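PDB 6WPX: BlEst2 from Bacillus licheniformis, which probably hydrolyses ester bonds as a lipase, and in this propeptide form carries a C-terminal domain with autoinhibitory effects. Local coordinates for residues V51-L56 with V113-Y118. Numbering follows the deposited sequence.
Sequences VFVHGL and VILVSY
Val51 and Val53 pair in parallel with Leu115 and Ser117 in the central sheet of an alpha/beta-hydrolase domain. Four backbone hydrogen bonds join the strands. Val51 N gives to Ile114 O (2.8 Å) and Val51 O takes from Val116 N. Val53 N gives to Val116 O, and Val53 O takes from Tyr118 N (2.8 Å).

Phe52 points to the face it shares with Val116. Its CB lies 4.2 Å from Val116 O. CG is anti to the carbonyl carbon (chi1 -70°), and the ring then runs alongside Val116. CD1 and CE1 each lie 3.8 Å from Val116 CB, and CE1 also meets Val116 CG1. Phe82 and Trp63 meet the ring too. An alanine here would probably leave a gap beside Val116 and deprive both aromatic rings of a neighbour.

On the other face, Val51 CB touches Leu115 CD2 (3.7 Å), and Ser117 OG sits 3.5 Å from Val53 CB. That hydroxyl hydrogen-bonds Ser125 of helix 121-131. Past the strand, His54 ND1 donates in its ring plane to a lone pair of Gly55 O (2.8 Å). Its NE2 bonds Leu85 N, so the ring is held at both nitrogens.

Strand 113-118 leads into helix 121-131, as at a nucleophile elbow, and His54-Gly55 probably lies in the oxyanion-hole region. Near-linear backbone bonds and buried apolar contacts tie the two strands together, and the bond from Tyr118 N to Val53 O joins them just before their loops.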
loop_
_atom_site.group_PDB
_atom_site.type_symbol
_atom_site.label_atom_id
_atom_site.label_comp_id
_atom_site.label_asym_id
_atom_site.label_seq_id
_atom_site.Cartn_x
_atom_site.Cartn_y
_atom_site.Cartn_z
ATOM N N VAL A 51 1.671 -16.828 17.507
ATOM C CA VAL A 51 0.477 -16.864 16.670
ATOM C C VAL A 51 0.822 -16.080 15.405
ATOM O O VAL A 51 1.126 -14.887 15.476
ATOM C CB VAL A 51 -0.790 -16.327 17.370
ATOM C CG1 VAL A 51 -1.975 -16.264 16.392
ATOM C CG2 VAL A 51 -1.133 -17.187 18.571
ATOM N N PHE A 52 0.784 -16.766 14.255
ATOM C CA PHE A 52 1.090 -16.163 12.957
ATOM C C PHE A 52 -0.176 -15.645 12.334
ATOM O O PHE A 52 -1.158 -16.382 12.228
ATOM C CB PHE A 52 1.830 -17.157 12.051
ATOM C CG PHE A 52 3.240 -17.423 12.527
ATOM C CD1 PHE A 52 4.298 -16.597 12.129
ATOM C CD2 PHE A 52 3.519 -18.498 13.368
ATOM C CE1 PHE A 52 5.604 -16.853 12.560
ATOM C CE2 PHE A 52 4.836 -18.774 13.764
ATOM C CZ PHE A 52 5.866 -17.945 13.360
ATOM N N VAL A 53 -0.174 -14.340 11.991
ATOM C CA VAL A 53 -1.345 -13.633 11.462
ATOM C C VAL A 53 -1.080 -13.156 10.034
ATOM O O VAL A 53 -0.173 -12.353 9.813
ATOM C CB VAL A 53 -1.820 -12.495 12.407
ATOM C CG1 VAL A 53 -3.118 -11.845 11.893
ATOM C CG2 VAL A 53 -2.022 -13.008 13.834
ATOM N N HIS A 54 -1.851 -13.689 9.072
ATOM C CA HIS A 54 -1.728 -13.356 7.650
ATOM C C HIS A 54 -2.188 -11.908 7.344
ATOM O O HIS A 54 -2.783 -11.224 8.191
ATOM C CB HIS A 54 -2.536 -14.340 6.795
ATOM C CG HIS A 54 -4.023 -14.209 7.017
ATOM N ND1 HIS A 54 -4.768 -13.232 6.380
ATOM C CD2 HIS A 54 -4.834 -14.909 7.843
ATOM C CE1 HIS A 54 -6.014 -13.394 6.810
ATOM N NE2 HIS A 54 -6.094 -14.390 7.700
ATOM N N GLY A 55 -2.010 -11.517 6.091
ATOM C CA GLY A 55 -2.369 -10.187 5.633
ATOM C C GLY A 55 -3.560 -10.156 4.714
ATOM O O GLY A 55 -4.346 -11.111 4.627
ATOM N N LEU A 56 -3.651 -9.050 4.003
ATOM C CA LEU A 56 -4.700 -8.752 3.056
ATOM C C LEU A 56 -4.918 -9.868 2.041
ATOM O O LEU A 56 -3.964 -10.309 1.405
ATOM C CB LEU A 56 -4.371 -7.419 2.365
ATOM C CG LEU A 56 -5.321 -7.016 1.220
ATOM C CD1 LEU A 56 -6.688 -6.662 1.734
ATOM C CD2 LEU A 56 -4.733 -5.852 0.427
ATOM N N VAL A 113 0.839 -15.370 24.386
ATOM C CA VAL A 113 1.463 -15.675 23.112
ATOM C C VAL A 113 2.111 -14.431 22.522
ATOM O O VAL A 113 1.869 -13.307 22.972
ATOM C CB VAL A 113 0.450 -16.318 22.124
ATOM C CG1 VAL A 113 -0.204 -17.556 22.722
ATOM C CG2 VAL A 113 -0.611 -15.311 21.668
ATOM N N ILE A 114 2.903 -14.643 21.471
ATOM C CA ILE A 114 3.532 -13.563 20.721
ATOM C C ILE A 114 2.757 -13.500 19.412
ATOM O O ILE A 114 2.445 -14.541 18.850
ATOM C CB ILE A 114 5.030 -13.891 20.469
ATOM C CG1 ILE A 114 5.849 -13.806 21.774
ATOM C CG2 ILE A 114 5.638 -12.994 19.341
ATOM C CD1 ILE A 114 7.223 -14.508 21.647
ATOM N N LEU A 115 2.457 -12.305 18.925
ATOM C CA LEU A 115 1.866 -12.217 17.590
ATOM C C LEU A 115 2.972 -11.882 16.609
ATOM O O LEU A 115 3.732 -10.934 16.843
ATOM C CB LEU A 115 0.745 -11.169 17.504
ATOM C CG LEU A 115 -0.497 -11.386 18.380
ATOM C CD1 LEU A 115 -1.472 -10.263 18.182
ATOM C CD2 LEU A 115 -1.188 -12.713 18.062
ATOM N N VAL A 116 3.075 -12.679 15.525
ATOM C CA VAL A 116 3.951 -12.387 14.383
ATOM C C VAL A 116 2.950 -12.153 13.278
ATOM O O VAL A 116 2.253 -13.073 12.867
ATOM C CB VAL A 116 5.055 -13.413 14.037
ATOM C CG1 VAL A 116 5.728 -13.039 12.698
ATOM C CG2 VAL A 116 6.110 -13.445 15.151
ATOM N N SER A 117 2.795 -10.891 12.900
ATOM C CA SER A 117 1.760 -10.466 11.986
ATOM C C SER A 117 2.271 -9.842 10.719
ATOM O O SER A 117 3.066 -8.912 10.747
ATOM C CB SER A 117 0.831 -9.507 12.710
ATOM O OG SER A 117 0.352 -10.148 13.882
ATOM N N TYR A 118 1.738 -10.296 9.606
ATOM C CA TYR A 118 2.141 -9.820 8.295
ATOM C C TYR A 118 1.167 -8.862 7.666
ATOM O O TYR A 118 -0.030 -9.135 7.666
ATOM C CB TYR A 118 2.271 -11.056 7.396
ATOM C CG TYR A 118 2.444 -10.806 5.905
ATOM C CD1 TYR A 118 3.488 -10.010 5.428
ATOM C CD2 TYR A 118 1.714 -11.541 4.973
ATOM C CE1 TYR A 118 3.763 -9.916 4.065
ATOM C CE2 TYR A 118 1.976 -11.451 3.608
ATOM C CZ TYR A 118 2.992 -10.633 3.157
ATOM O OH TYR A 118 3.216 -10.542 1.809
#